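Local structure of lactococcal prophage ps3 protein 05 (Staphylococcus epidermidis ATCC 12228, 3G8W) at residues Ala142-Ala147 against Glu157-Tyr162. The protein is a probable acetyltransferase of the GNAT family, expected to transfer an acetyl group from acetyl-CoA to an acceptor substrate. Sequence-based numbering, arbitrary orientation.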
loop_
_atom_site.group_PDB
_atom_site.type_symbol
_atom_site.label_atom_id
_atom_site.label_comp_id
_atom_site.label_asym_id
_atom_site.label_seq_id
_atom_site.Cartn_x
_atom_site.Cartn_y
_atom_site.Cartn_z
ATOM N N ALA B 142 13.701 4.373 -1.274
ATOM C CA ALA B 142 13.369 5.374 -0.286
ATOM C C ALA B 142 13.721 4.968 1.155
ATOM O O ALA B 142 13.971 3.822 1.471
ATOM C CB ALA B 142 11.935 5.684 -0.380
ATOM N N PHE B 143 13.740 5.951 2.029
ATOM C CA PHE B 143 14.027 5.721 3.418
ATOM C C PHE B 143 12.930 6.363 4.255
ATOM O O PHE B 143 12.685 7.548 4.154
ATOM C CB PHE B 143 15.394 6.298 3.756
ATOM C CG PHE B 143 15.666 6.345 5.210
ATOM C CD1 PHE B 143 15.690 5.173 5.960
ATOM C CD2 PHE B 143 15.890 7.564 5.847
ATOM C CE1 PHE B 143 15.938 5.207 7.329
ATOM C CE2 PHE B 143 16.143 7.602 7.212
ATOM C CZ PHE B 143 16.170 6.407 7.948
ATOM N N GLU B 144 12.279 5.567 5.084
ATOM C CA GLU B 144 11.095 6.013 5.806
ATOM C C GLU B 144 11.271 5.923 7.334
ATOM O O GLU B 144 11.240 4.833 7.938
ATOM C CB GLU B 144 9.882 5.212 5.327
ATOM C CG GLU B 144 8.545 5.849 5.640
ATOM C CD GLU B 144 7.338 4.879 5.552
ATOM O OE1 GLU B 144 7.332 3.902 4.755
ATOM O OE2 GLU B 144 6.364 5.114 6.293
ATOM N N LYS B 145 11.466 7.095 7.937
ATOM C CA LYS B 145 11.431 7.278 9.407
ATOM C C LYS B 145 10.100 6.770 9.970
ATOM O O LYS B 145 9.053 6.949 9.343
ATOM C CB LYS B 145 11.688 8.748 9.818
ATOM C CG LYS B 145 13.106 9.309 9.458
ATOM C CD LYS B 145 13.788 10.263 10.523
ATOM C CE LYS B 145 13.127 11.679 10.797
ATOM N NZ LYS B 145 12.230 12.302 9.668
ATOM N N ASN B 146 10.153 6.069 11.102
ATOM C CA ASN B 146 8.947 5.621 11.792
ATOM C C ASN B 146 7.923 4.973 10.890
ATOM O O ASN B 146 6.726 5.165 11.064
ATOM C CB ASN B 146 8.269 6.789 12.484
ATOM C CG ASN B 146 9.249 7.711 13.140
ATOM O OD1 ASN B 146 9.217 8.904 12.885
ATOM N ND2 ASN B 146 10.145 7.173 13.972
ATOM N N ALA B 147 8.410 4.231 9.904
ATOM C CA ALA B 147 7.566 3.376 9.078
ATOM C C ALA B 147 6.663 2.423 9.905
ATOM O O ALA B 147 5.523 2.187 9.540
ATOM C CB ALA B 147 8.431 2.595 8.135
ATOM N N GLU B 157 12.313 2.256 8.041
ATOM C CA GLU B 157 12.414 1.209 7.037
ATOM C C GLU B 157 13.094 1.706 5.786
ATOM O O GLU B 157 12.959 2.884 5.409
ATOM C CB GLU B 157 11.037 0.579 6.705
ATOM C CG GLU B 157 10.545 -0.457 7.746
ATOM C CD GLU B 157 9.127 -1.006 7.472
ATOM O OE1 GLU B 157 8.651 -1.889 8.240
ATOM O OE2 GLU B 157 8.484 -0.552 6.502
ATOM N N ASN B 158 13.837 0.802 5.160
ATOM C CA ASN B 158 14.436 1.081 3.871
ATOM C C ASN B 158 13.611 0.359 2.851
ATOM O O ASN B 158 13.335 -0.833 2.975
ATOM C CB ASN B 158 15.908 0.667 3.798
ATOM C CG ASN B 158 16.851 1.725 4.363
ATOM O OD1 ASN B 158 17.445 1.531 5.410
ATOM N ND2 ASN B 158 16.981 2.846 3.674
ATOM N N TRP B 159 13.166 1.115 1.866
ATOM C CA TRP B 159 12.407 0.570 0.804
ATOM C C TRP B 159 13.364 0.281 -0.310
ATOM O O TRP B 159 14.088 1.178 -0.779
ATOM C CB TRP B 159 11.356 1.557 0.341
ATOM C CG TRP B 159 10.127 1.590 1.191
ATOM C CD1 TRP B 159 9.931 2.356 2.287
ATOM C CD2 TRP B 159 8.909 0.868 0.984
ATOM N NE1 TRP B 159 8.668 2.156 2.785
ATOM C CE2 TRP B 159 8.016 1.255 2.001
ATOM C CE3 TRP B 159 8.480 -0.061 0.028
ATOM C CZ2 TRP B 159 6.720 0.747 2.110
ATOM C CZ3 TRP B 159 7.159 -0.573 0.122
ATOM C CH2 TRP B 159 6.304 -0.172 1.173
ATOM N N LEU B 160 13.356 -0.989 -0.717
ATOM C CA LEU B 160 14.093 -1.441 -1.893
ATOM C C LEU B 160 13.201 -1.804 -3.083
ATOM O O LEU B 160 12.038 -2.214 -2.930
ATOM C CB LEU B 160 14.943 -2.644 -1.539
ATOM C CG LEU B 160 16.123 -2.480 -0.607
ATOM C CD1 LEU B 160 15.674 -1.862 0.667
ATOM C CD2 LEU B 160 16.662 -3.880 -0.386
ATOM N N ILE B 161 13.784 -1.697 -4.266
ATOM C CA ILE B 161 13.064 -1.968 -5.501
ATOM C C ILE B 161 13.904 -2.880 -6.427
ATOM O O ILE B 161 15.136 -2.769 -6.514
ATOM C CB ILE B 161 12.634 -0.638 -6.185
ATOM C CG1 ILE B 161 11.913 -0.870 -7.506
ATOM C CG2 ILE B 161 13.846 0.275 -6.416
ATOM C CD1 ILE B 161 11.182 0.387 -8.049
ATOM N N TYR B 162 13.208 -3.819 -7.066
ATOM C CA TYR B 162 13.778 -4.651 -8.100
ATOM C C TYR B 162 12.878 -4.513 -9.312
ATOM O O TYR B 162 11.659 -4.524 -9.194
ATOM C CB TYR B 162 13.862 -6.092 -7.608
ATOM C CG TYR B 162 14.353 -7.099 -8.622
ATOM C CD1 TYR B 162 15.692 -7.464 -8.681
ATOM C CD2 TYR B 162 13.467 -7.704 -9.509
ATOM C CE1 TYR B 162 16.136 -8.398 -9.603
ATOM C CE2 TYR B 162 13.896 -8.623 -10.438
ATOM C CZ TYR B 162 15.230 -8.976 -10.479
ATOM O OH TYR B 162 15.640 -9.915 -11.406
#
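Glu157 O accepts the backbone N-H of Glu144 at 2.8 Å, a nearly straight bond (172° at the hydrogen), and Glu157 N returns a bond to Glu144 O, making Glu144 and Glu157 a hydrogen-bonded antiparallel pair. Ala142 and Trp159 form a second, its Trp159 N to Ala142 O bond measuring 2.9 Å; between the two, Phe143 and Asn158 form a non-hydrogen-bonded pair. This register belongs to the C-terminal beta hairpin of the GNAT fold, whose strand 139-150 is the last of its sheet within the chain.

On the face shared by Ala142, Glu144, Glu157 and Trp159, the indole NE1 of Trp159 donates to Glu144 OE1 at 3.0 Å. OE1 sits at the indole edge close to the ring plane and takes the N-H nearly along its own C-O axis, the carboxylate and ring planes being 13° apart. Glu144 CG is anti to its backbone N (chi1 -161°) and the chain runs on extended, which lays it alongside Trp159. The other carboxylate oxygen of Glu144, OE2, makes a salt bridge with Lys83 of the second subunit, so the carboxylate links hairpin and dimer partner.

Past the corner at Lys145 and Asn146, Ala147 CB packs along the extended Glu157 side chain, 3.6 Å from Glu157 CB and 3.5 Å from Glu157 OE2; Glu157 OE1 is hydrogen-bonded to Ser148. On the other face Asn158, its OD1 bonded to Lys130, brings ND2 obliquely to within 3.5 Å of Phe143 CD1.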